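PDB 5E7P: cell division control protein Cdc48 from Mycobacterium smegmatis, which probably binds and hydrolyses ATP as a AAA-family ATPase, with ADP bound in its nucleotide pockets. Local coordinates for residues V408-I418 / P452-L463. Residues are numbered along the deposited sequence; the frame is centred on the assembly and turned at random.
Sequences VPSEDLDLGDI and PVLRHADLEGAL
Pro-409 O accepts the backbone N-H of Leu-454 at 3.0 Å, and two residues on, Glu-411 N returns a bond to Leu-454 O at 2.8 Å, the donor N lying almost in line with the Leu-454 C=O bond. This pair makes a single parallel beta bridge between Ser-410 and Leu-454. The extended side chain of Glu-411 lays its CG against CG2 of Val-453 (3.6 Å), crossing it at about a right angle, then runs beside Arg-455; the salt bridge there is long, with OE1 well out of the guanidinium plane, so no N-H points at it. Leu-413 sends CD2 over the backbone of Leu-454, while Leu-413 O accepts the N-H of His-456 ND1 at 2.8 Å, close to the ring plane. With CG anti to the backbone N (chi1 175°), the imidazole reaches back to this loop from the first turn of helix 456-462. Leu-415 CD2 meets Leu-459 CD1 at 3.6 Å. Asp-417 OD2 lies near the ring plane at the His-456 CE1 edge without a hydrogen bond, and Ile-418 CD1 touches both His-456 CE1 and Leu-459 CB. Leu-401 and Leu-405 extend this apolar core, consistent with the helical lid of the first AAA module. Nearby Asp-414 and Asp-417 would probably favour doubly protonated, charged His-456.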
ATOM      1  N   VAL A 408      13.722  18.373 -17.098  1.00 57.06           N
ATOM      2  CA  VAL A 408      13.715  17.158 -17.901  1.00 56.78           C
ATOM      3  C   VAL A 408      13.164  17.455 -19.289  1.00 58.28           C
ATOM      4  O   VAL A 408      11.980  17.760 -19.432  1.00 56.96           O
ATOM      5  CB  VAL A 408      12.855  16.061 -17.247  1.00 53.67           C
ATOM      6  CG1 VAL A 408      12.880  14.791 -18.086  1.00 53.64           C
ATOM      7  CG2 VAL A 408      13.339  15.780 -15.833  1.00 52.84           C
ATOM      8  N   PRO A 409      14.023  17.361 -20.317  1.00 61.83           N
ATOM      9  CA  PRO A 409      13.661  17.678 -21.706  1.00 65.15           C
ATOM     10  C   PRO A 409      12.475  16.855 -22.199  1.00 66.30           C
ATOM     11  O   PRO A 409      12.537  15.626 -22.206  1.00 65.19           O
ATOM     12  CB  PRO A 409      14.929  17.316 -22.494  1.00 66.41           C
ATOM     13  CG  PRO A 409      15.700  16.403 -21.601  1.00 65.26           C
ATOM     14  CD  PRO A 409      15.405  16.866 -20.209  1.00 62.91           C
ATOM     15  N   SER A 410      11.407  17.534 -22.609  1.00 69.25           N
ATOM     16  CA  SER A 410      10.182  16.853 -23.013  1.00 71.89           C
ATOM     17  C   SER A 410       9.402  17.616 -24.084  1.00 76.66           C
ATOM     18  O   SER A 410       9.714  18.767 -24.392  1.00 78.46           O
ATOM     19  CB  SER A 410       9.293  16.607 -21.795  1.00 69.46           C
ATOM     20  OG  SER A 410       8.942  17.828 -21.163  1.00 69.44           O
ATOM     21  N   GLU A 411       8.386  16.963 -24.645  1.00 78.92           N
ATOM     22  CA  GLU A 411       7.537  17.570 -25.667  1.00 83.15           C
ATOM     23  C   GLU A 411       6.084  17.667 -25.208  1.00 81.77           C
ATOM     24  O   GLU A 411       5.769  18.387 -24.261  1.00 82.40           O
ATOM     25  CB  GLU A 411       7.614  16.775 -26.973  1.00 87.90           C
ATOM     26  CG  GLU A 411       8.918  16.940 -27.733  1.00 93.18           C
ATOM     27  CD  GLU A 411       9.035  15.984 -28.905  1.00 96.60           C
ATOM     28  OE1 GLU A 411       8.073  15.226 -29.157  1.00 96.27           O
ATOM     29  OE2 GLU A 411      10.091  15.986 -29.572  1.00 99.53           O
ATOM     30  N   ASP A 412       5.205  16.939 -25.891  1.00 79.72           N
ATOM     31  CA  ASP A 412       3.782  16.941 -25.566  1.00 76.94           C
ATOM     32  C   ASP A 412       3.453  15.786 -24.629  1.00 71.14           C
ATOM     33  O   ASP A 412       3.002  14.730 -25.070  1.00 71.35           O
ATOM     34  CB  ASP A 412       2.941  16.829 -26.839  1.00 80.35           C
ATOM     35  CG  ASP A 412       3.279  17.899 -27.861  1.00 85.44           C
ATOM     36  OD1 ASP A 412       4.202  17.675 -28.674  1.00 88.05           O
ATOM     37  OD2 ASP A 412       2.621  18.961 -27.856  1.00 86.66           O
ATOM     38  N   LEU A 413       3.672  15.995 -23.335  1.00 65.25           N
ATOM     39  CA  LEU A 413       3.538  14.921 -22.355  1.00 59.44           C
ATOM     40  C   LEU A 413       2.093  14.546 -22.038  1.00 56.02           C
ATOM     41  O   LEU A 413       1.805  13.378 -21.772  1.00 57.56           O
ATOM     42  CB  LEU A 413       4.279  15.277 -21.066  1.00 57.27           C
ATOM     43  CG  LEU A 413       5.791  15.454 -21.196  1.00 57.48           C
ATOM     44  CD1 LEU A 413       6.392  15.813 -19.852  1.00 56.22           C
ATOM     45  CD2 LEU A 413       6.424  14.192 -21.754  1.00 57.78           C
ATOM     46  N   ASP A 414       1.196  15.531 -22.066  1.00 51.05           N
ATOM     47  CA  ASP A 414      -0.208  15.321 -21.711  1.00 46.90           C
ATOM     48  C   ASP A 414      -0.315  14.692 -20.317  1.00 43.98           C
ATOM     49  O   ASP A 414      -0.855  13.599 -20.149  1.00 42.45           O
ATOM     50  CB  ASP A 414      -0.914  14.466 -22.772  1.00 46.90           C
ATOM     51  CG  ASP A 414      -2.422  14.399 -22.572  1.00 48.94           C
ATOM     52  OD1 ASP A 414      -2.960  15.177 -21.755  1.00 51.24           O
ATOM     53  OD2 ASP A 414      -3.072  13.570 -23.242  1.00 48.57           O
ATOM     54  N   LEU A 415       0.212  15.398 -19.323  1.00 43.96           N
ATOM     55  CA  LEU A 415       0.312  14.876 -17.964  1.00 43.67           C
ATOM     56  C   LEU A 415      -1.036  14.640 -17.286  1.00 44.86           C
ATOM     57  O   LEU A 415      -1.135  13.845 -16.349  1.00 45.89           O
ATOM     58  CB  LEU A 415       1.186  15.792 -17.106  1.00 43.22           C
ATOM     59  CG  LEU A 415       2.653  15.829 -17.534  1.00 44.37           C
ATOM     60  CD1 LEU A 415       3.469  16.665 -16.573  1.00 44.06           C
ATOM     61  CD2 LEU A 415       3.216  14.421 -17.623  1.00 42.71           C
ATOM     62  N   GLY A 416      -2.068  15.330 -17.757  1.00 43.74           N
ATOM     63  CA  GLY A 416      -3.406  15.148 -17.222  1.00 42.21           C
ATOM     64  C   GLY A 416      -3.921  13.749 -17.491  1.00 42.80           C
ATOM     65  O   GLY A 416      -4.597  13.151 -16.654  1.00 43.27           O
ATOM     66  N   ASP A 417      -3.591  13.226 -18.667  1.00 43.66           N
ATOM     67  CA  ASP A 417      -4.003  11.884 -19.063  1.00 43.30           C
ATOM     68  C   ASP A 417      -3.244  10.822 -18.271  1.00 40.98           C
ATOM     69  O   ASP A 417      -3.812   9.804 -17.876  1.00 39.06           O
ATOM     70  CB  ASP A 417      -3.788  11.683 -20.564  1.00 45.36           C
ATOM     71  CG  ASP A 417      -4.095  10.269 -21.012  1.00 49.21           C
ATOM     72  OD1 ASP A 417      -5.290   9.919 -21.103  1.00 50.08           O
ATOM     73  OD2 ASP A 417      -3.140   9.509 -21.281  1.00 50.98           O
ATOM     74  N   ILE A 418      -1.958  11.068 -18.039  1.00 39.72           N
ATOM     75  CA  ILE A 418      -1.135  10.159 -17.249  1.00 36.34           C
ATOM     76  C   ILE A 418      -1.595  10.133 -15.793  1.00 34.17           C
ATOM     77  O   ILE A 418      -1.641   9.074 -15.170  1.00 33.40           O
ATOM     78  CB  ILE A 418       0.351  10.542 -17.316  1.00 33.84           C
ATOM     79  CG1 ILE A 418       0.838  10.502 -18.764  1.00 33.60           C
ATOM     80  CG2 ILE A 418       1.186   9.608 -16.447  1.00 33.02           C
ATOM     81  CD1 ILE A 418       0.703   9.141 -19.411  1.00 33.05           C
ATOM     82  N   PRO A 452      17.832  12.576 -26.536  1.00 86.46           N
ATOM     83  CA  PRO A 452      16.591  12.038 -25.967  1.00 80.55           C
ATOM     84  C   PRO A 452      15.632  13.120 -25.481  1.00 75.80           C
ATOM     85  O   PRO A 452      16.034  14.033 -24.763  1.00 75.34           O
ATOM     86  CB  PRO A 452      17.082  11.202 -24.783  1.00 79.54           C
ATOM     87  CG  PRO A 452      18.398  11.798 -24.420  1.00 82.19           C
ATOM     88  CD  PRO A 452      19.008  12.223 -25.721  1.00 86.11           C
ATOM     89  N   VAL A 453      14.369  13.008 -25.876  1.00 73.05           N
ATOM     90  CA  VAL A 453      13.346  13.951 -25.440  1.00 70.55           C
ATOM     91  C   VAL A 453      12.031  13.235 -25.121  1.00 65.68           C
ATOM     92  O   VAL A 453      11.430  12.595 -25.985  1.00 66.60           O
ATOM     93  CB  VAL A 453      13.130  15.078 -26.477  1.00 73.31           C
ATOM     94  CG1 VAL A 453      12.999  14.507 -27.887  1.00 75.89           C
ATOM     95  CG2 VAL A 453      11.922  15.921 -26.106  1.00 70.94           C
ATOM     96  N   LEU A 454      11.599  13.342 -23.868  1.00 60.19           N
ATOM     97  CA  LEU A 454      10.418  12.628 -23.388  1.00 55.12           C
ATOM     98  C   LEU A 454       9.127  13.039 -24.090  1.00 55.41           C
ATOM     99  O   LEU A 454       8.825  14.224 -24.218  1.00 57.04           O
ATOM    100  CB  LEU A 454      10.258  12.807 -21.877  1.00 50.99           C
ATOM    101  CG  LEU A 454      10.647  11.622 -20.995  1.00 49.46           C
ATOM    102  CD1 LEU A 454      12.154  11.424 -20.999  1.00 52.03           C
ATOM    103  CD2 LEU A 454      10.126  11.810 -19.577  1.00 46.52           C
ATOM    104  N   ARG A 455       8.366  12.046 -24.534  1.00 55.27           N
ATOM    105  CA  ARG A 455       7.057  12.288 -25.123  1.00 56.50           C
ATOM    106  C   ARG A 455       5.992  11.502 -24.366  1.00 53.51           C
ATOM    107  O   ARG A 455       6.313  10.719 -23.473  1.00 53.32           O
ATOM    108  CB  ARG A 455       7.057  11.918 -26.606  1.00 60.79           C
ATOM    109  CG  ARG A 455       7.541  10.511 -26.892  1.00 63.89           C
ATOM    110  CD  ARG A 455       7.725  10.285 -28.384  1.00 68.52           C
ATOM    111  NE  ARG A 455       8.661  11.244 -28.967  1.00 72.24           N
ATOM    112  CZ  ARG A 455       9.104  11.188 -30.219  1.00 75.47           C
ATOM    113  NH1 ARG A 455       8.702  10.213 -31.024  1.00 75.91           N
ATOM    114  NH2 ARG A 455       9.954  12.104 -30.663  1.00 77.90           N
ATOM    115  N   HIS A 456       4.730  11.719 -24.721  1.00 51.99           N
ATOM    116  CA  HIS A 456       3.615  11.062 -24.046  1.00 48.91           C
ATOM    117  C   HIS A 456       3.667   9.546 -24.195  1.00 50.70           C
ATOM    118  O   HIS A 456       3.264   8.811 -23.293  1.00 51.35           O
ATOM    119  CB  HIS A 456       2.281  11.582 -24.578  1.00 46.70           C
ATOM    120  CG  HIS A 456       1.092  10.869 -24.020  1.00 45.81           C
ATOM    121  ND1 HIS A 456       0.638  11.071 -22.735  1.00 44.01           N
ATOM    122  CD2 HIS A 456       0.269   9.943 -24.568  1.00 47.09           C
ATOM    123  CE1 HIS A 456      -0.417  10.308 -22.517  1.00 44.07           C
ATOM    124  NE2 HIS A 456      -0.663   9.613 -23.613  1.00 45.93           N
ATOM    125  N   ALA A 457       4.167   9.089 -25.340  1.00 50.71           N
ATOM    126  CA  ALA A 457       4.275   7.662 -25.620  1.00 51.01           C
ATOM    127  C   ALA A 457       5.126   6.942 -24.578  1.00 50.96           C
ATOM    128  O   ALA A 457       4.825   5.812 -24.191  1.00 50.72           O
ATOM    129  CB  ALA A 457       4.845   7.443 -27.014  1.00 52.42           C
ATOM    130  N   ASP A 458       6.182   7.606 -24.121  1.00 51.84           N
ATOM    131  CA  ASP A 458       7.109   7.023 -23.155  1.00 51.15           C
ATOM    132  C   ASP A 458       6.460   6.805 -21.795  1.00 49.13           C
ATOM    133  O   ASP A 458       6.623   5.750 -21.182  1.00 46.13           O
ATOM    134  CB  ASP A 458       8.340   7.914 -23.000  1.00 51.71           C
ATOM    135  CG  ASP A 458       9.014   8.203 -24.321  1.00 53.85           C
ATOM    136  OD1 ASP A 458       9.037   7.304 -25.189  1.00 55.32           O
ATOM    137  OD2 ASP A 458       9.520   9.332 -24.496  1.00 54.66           O
ATOM    138  N   LEU A 459       5.731   7.812 -21.323  1.00 50.17           N
ATOM    139  CA  LEU A 459       5.064   7.728 -20.031  1.00 49.73           C
ATOM    140  C   LEU A 459       3.950   6.692 -20.065  1.00 50.91           C
ATOM    141  O   LEU A 459       3.799   5.902 -19.134  1.00 51.22           O
ATOM    142  CB  LEU A 459       4.511   9.091 -19.614  1.00 48.87           C
ATOM    143  CG  LEU A 459       5.542  10.212 -19.466  1.00 49.32           C
ATOM    144  CD1 LEU A 459       4.903  11.447 -18.860  1.00 48.95           C
ATOM    145  CD2 LEU A 459       6.727   9.758 -18.630  1.00 48.68           C
ATOM    146  N   GLU A 460       3.175   6.696 -21.143  1.00 53.06           N
ATOM    147  CA  GLU A 460       2.098   5.728 -21.307  1.00 54.46           C
ATOM    148  C   GLU A 460       2.654   4.316 -21.452  1.00 51.61           C
ATOM    149  O   GLU A 460       2.070   3.354 -20.951  1.00 49.32           O
ATOM    150  CB  GLU A 460       1.226   6.085 -22.511  1.00 60.29           C
ATOM    151  CG  GLU A 460       0.082   5.115 -22.754  1.00 65.55           C
ATOM    152  CD  GLU A 460      -0.965   5.675 -23.695  1.00 70.60           C
ATOM    153  OE1 GLU A 460      -0.834   5.475 -24.923  1.00 72.49           O
ATOM    154  OE2 GLU A 460      -1.917   6.319 -23.203  1.00 72.24           O
ATOM    155  N   GLY A 461       3.788   4.197 -22.138  1.00 50.56           N
ATOM    156  CA  GLY A 461       4.461   2.920 -22.288  1.00 48.93           C
ATOM    157  C   GLY A 461       5.014   2.430 -20.963  1.00 45.92           C
ATOM    158  O   GLY A 461       5.076   1.227 -20.706  1.00 44.65           O
ATOM    159  N   ALA A 462       5.412   3.374 -20.116  1.00 42.84           N
ATOM    160  CA  ALA A 462       5.939   3.057 -18.795  1.00 40.40           C
ATOM    161  C   ALA A 462       4.868   2.406 -17.925  1.00 39.12           C
ATOM    162  O   ALA A 462       5.168   1.552 -17.091  1.00 38.73           O
ATOM    163  CB  ALA A 462       6.474   4.314 -18.124  1.00 39.38           C
ATOM    164  N   LEU A 463       3.619   2.810 -18.127  1.00 38.81           N
ATOM    165  CA  LEU A 463       2.504   2.290 -17.340  1.00 38.19           C
ATOM    166  C   LEU A 463       2.265   0.797 -17.569  1.00 38.87           C
ATOM    167  O   LEU A 463       1.591   0.143 -16.772  1.00 39.36           O
ATOM    168  CB  LEU A 463       1.225   3.078 -17.640  1.00 37.23           C
ATOM    169  CG  LEU A 463       1.262   4.577 -17.337  1.00 37.29           C
ATOM    170  CD1 LEU A 463      -0.092   5.217 -17.596  1.00 36.42           C
ATOM    171  CD2 LEU A 463       1.705   4.826 -15.907  1.00 36.81           C
TER